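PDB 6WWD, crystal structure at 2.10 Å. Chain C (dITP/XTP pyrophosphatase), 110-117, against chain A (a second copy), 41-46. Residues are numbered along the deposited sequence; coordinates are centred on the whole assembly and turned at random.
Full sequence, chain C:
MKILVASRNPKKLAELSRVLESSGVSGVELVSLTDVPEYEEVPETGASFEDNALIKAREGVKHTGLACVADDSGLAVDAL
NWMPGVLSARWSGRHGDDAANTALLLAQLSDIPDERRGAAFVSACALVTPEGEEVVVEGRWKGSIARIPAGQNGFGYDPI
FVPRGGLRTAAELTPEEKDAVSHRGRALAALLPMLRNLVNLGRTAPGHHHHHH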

# COMPACT_ATOMS: atom_id res chain seq x y z
N SER C 110 16.97 5.76 15.06
CA SER C 110 17.60 6.55 16.10
C SER C 110 17.32 8.05 15.99
O SER C 110 17.46 8.76 16.99
CB SER C 110 19.11 6.29 16.12
OG SER C 110 19.72 6.76 14.94
N ASP C 111 16.92 8.54 14.82
CA ASP C 111 16.64 9.97 14.68
C ASP C 111 15.14 10.29 14.65
O ASP C 111 14.78 11.45 14.49
CB ASP C 111 17.29 10.49 13.40
CG ASP C 111 18.79 10.32 13.39
OD1 ASP C 111 19.46 10.76 14.36
OD2 ASP C 111 19.30 9.73 12.41
N ILE C 112 14.27 9.31 14.85
CA ILE C 112 12.84 9.47 14.62
C ILE C 112 12.17 9.97 15.90
O ILE C 112 12.26 9.28 16.93
CB ILE C 112 12.21 8.16 14.13
CG1 ILE C 112 12.96 7.67 12.89
CG2 ILE C 112 10.73 8.36 13.84
CD1 ILE C 112 13.32 8.78 11.89
N PRO C 113 11.47 11.09 15.87
CA PRO C 113 10.84 11.60 17.10
C PRO C 113 9.66 10.73 17.52
O PRO C 113 9.02 10.08 16.69
CB PRO C 113 10.39 13.01 16.72
CG PRO C 113 10.23 12.96 15.22
CD PRO C 113 11.26 11.98 14.72
N ASP C 114 9.36 10.76 18.83
CA ASP C 114 8.38 9.83 19.42
C ASP C 114 7.08 9.81 18.63
O ASP C 114 6.47 8.75 18.45
CB ASP C 114 8.11 10.19 20.89
CG ASP C 114 9.29 9.87 21.81
OD1 ASP C 114 10.13 9.01 21.46
OD2 ASP C 114 9.36 10.44 22.93
N GLU C 115 6.64 10.97 18.15
CA GLU C 115 5.36 11.08 17.44
C GLU C 115 5.30 10.21 16.19
O GLU C 115 4.20 9.85 15.75
CB GLU C 115 5.10 12.55 17.09
CG GLU C 115 5.30 13.50 18.28
CD GLU C 115 6.77 13.85 18.50
OE1 GLU C 115 7.44 14.31 17.54
OE2 GLU C 115 7.29 13.63 19.62
N ARG C 116 6.44 9.85 15.62
CA ARG C 116 6.47 9.06 14.40
C ARG C 116 6.98 7.65 14.64
O ARG C 116 7.31 6.94 13.68
CB ARG C 116 7.31 9.77 13.34
CG ARG C 116 6.84 11.19 13.10
CD ARG C 116 7.82 12.01 12.27
NE ARG C 116 8.22 11.31 11.04
CZ ARG C 116 9.28 11.64 10.32
NH1 ARG C 116 10.05 12.67 10.68
NH2 ARG C 116 9.57 10.95 9.22
N ARG C 117 7.09 7.22 15.90
CA ARG C 117 7.58 5.90 16.24
C ARG C 117 6.46 4.87 16.41
O ARG C 117 6.67 3.86 17.09
CB ARG C 117 8.44 5.97 17.50
CG ARG C 117 9.65 6.93 17.40
CD ARG C 117 10.45 7.00 18.71
NE ARG C 117 11.24 5.79 18.96
CZ ARG C 117 12.46 5.57 18.47
NH1 ARG C 117 13.07 6.49 17.73
NH2 ARG C 117 13.09 4.44 18.75
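Chain A 41-46: EVPETG

Between these two stretches the contact is a small, largely loop-on-loop one in which one arginine grips an extended segment outside any strand by its backbone and a side-chain hydroxyl, while a few apolar groups pack beside it. It illustrates a general principle: a guanidinium group, with several N-H donors spread around one plane, can hold a loop by a carbonyl and a hydroxyl without any strand pairing.

Chain A contributes no helix or strand. From Val A42 to Thr A45 its backbone angles are nonetheless extended, with phi between -134° and -66° and psi between 135° and 159°, so alternate residues face chain C: Pro A43 and Thr A45 direct CA-to-CB toward it, and Glu A44 points away. Chain C is more compact. A short 3-10 segment at Asp C114 and Glu C115 turns the chain, and Arg C116 N donates to Pro C113 O at 2.8 Å. The nearest CA atoms, those of Ile C112 and Pro A43, are 6.7 Å apart and are the one pair in register; no backbone-to-backbone hydrogen bond joins the two stretches. From Pro A43 to Thr A45, chain A passes both Ile C112 and Arg C116.

Arg C116 spans the gap. Its NH1 and NH2 both donate to Pro A43 O, at 2.9 and 3.0 Å, and NH2 also reaches Thr A45 OG1 at 2.7 Å; both acceptors lie at the guanidinium edge, near its plane, where the N-H bonds point. Arg C116 NE donates to the O of a water at 2.7 Å, and the O of the same water makes a weak hydrogen bond of 3.5 Å with Thr A45 OG1.

Beside this polar grip, Ile C112 brings CD1 to 3.5 Å from Thr A45 CG2 and 4.0 Å from Pro A43 CB. The proline ring also meets the chain C backbone, with Pro A43 CG 3.4 Å from Asp C111 O.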

# COMPACT_ATOMS: atom_id res chain seq x y z
N GLU A 41 16.11 20.27 8.83
CA GLU A 41 15.70 19.22 7.89
C GLU A 41 15.16 18.03 8.68
O GLU A 41 15.91 17.34 9.38
CB GLU A 41 16.87 18.81 7.00
N VAL A 42 13.86 17.77 8.54
CA VAL A 42 13.15 16.70 9.27
C VAL A 42 13.61 15.33 8.77
O VAL A 42 13.72 15.13 7.56
CB VAL A 42 11.64 16.87 9.08
CG1 VAL A 42 10.87 15.78 9.80
CG2 VAL A 42 11.21 18.23 9.57
N PRO A 43 13.89 14.37 9.66
CA PRO A 43 14.33 13.05 9.19
C PRO A 43 13.24 12.31 8.42
O PRO A 43 12.04 12.51 8.63
CB PRO A 43 14.68 12.31 10.48
CG PRO A 43 13.90 13.00 11.54
CD PRO A 43 13.84 14.44 11.13
N GLU A 44 13.67 11.43 7.52
CA GLU A 44 12.77 10.78 6.58
C GLU A 44 12.46 9.34 6.99
O GLU A 44 13.35 8.59 7.37
CB GLU A 44 13.40 10.80 5.18
CG GLU A 44 13.69 12.18 4.63
CD GLU A 44 14.23 12.09 3.23
OE1 GLU A 44 13.86 11.13 2.53
OE2 GLU A 44 15.03 12.96 2.82
N THR A 45 11.19 8.94 6.81
CA THR A 45 10.74 7.60 7.16
C THR A 45 9.89 7.02 6.04
O THR A 45 9.36 7.75 5.19
CB THR A 45 9.91 7.57 8.48
OG1 THR A 45 8.80 8.47 8.39
CG2 THR A 45 10.76 7.93 9.66
N GLY A 46 9.79 5.69 6.04
CA GLY A 46 8.90 4.98 5.14
C GLY A 46 9.53 4.62 3.81
O GLY A 46 10.74 4.70 3.58
O HOH W 1 6.16 9.83 10.18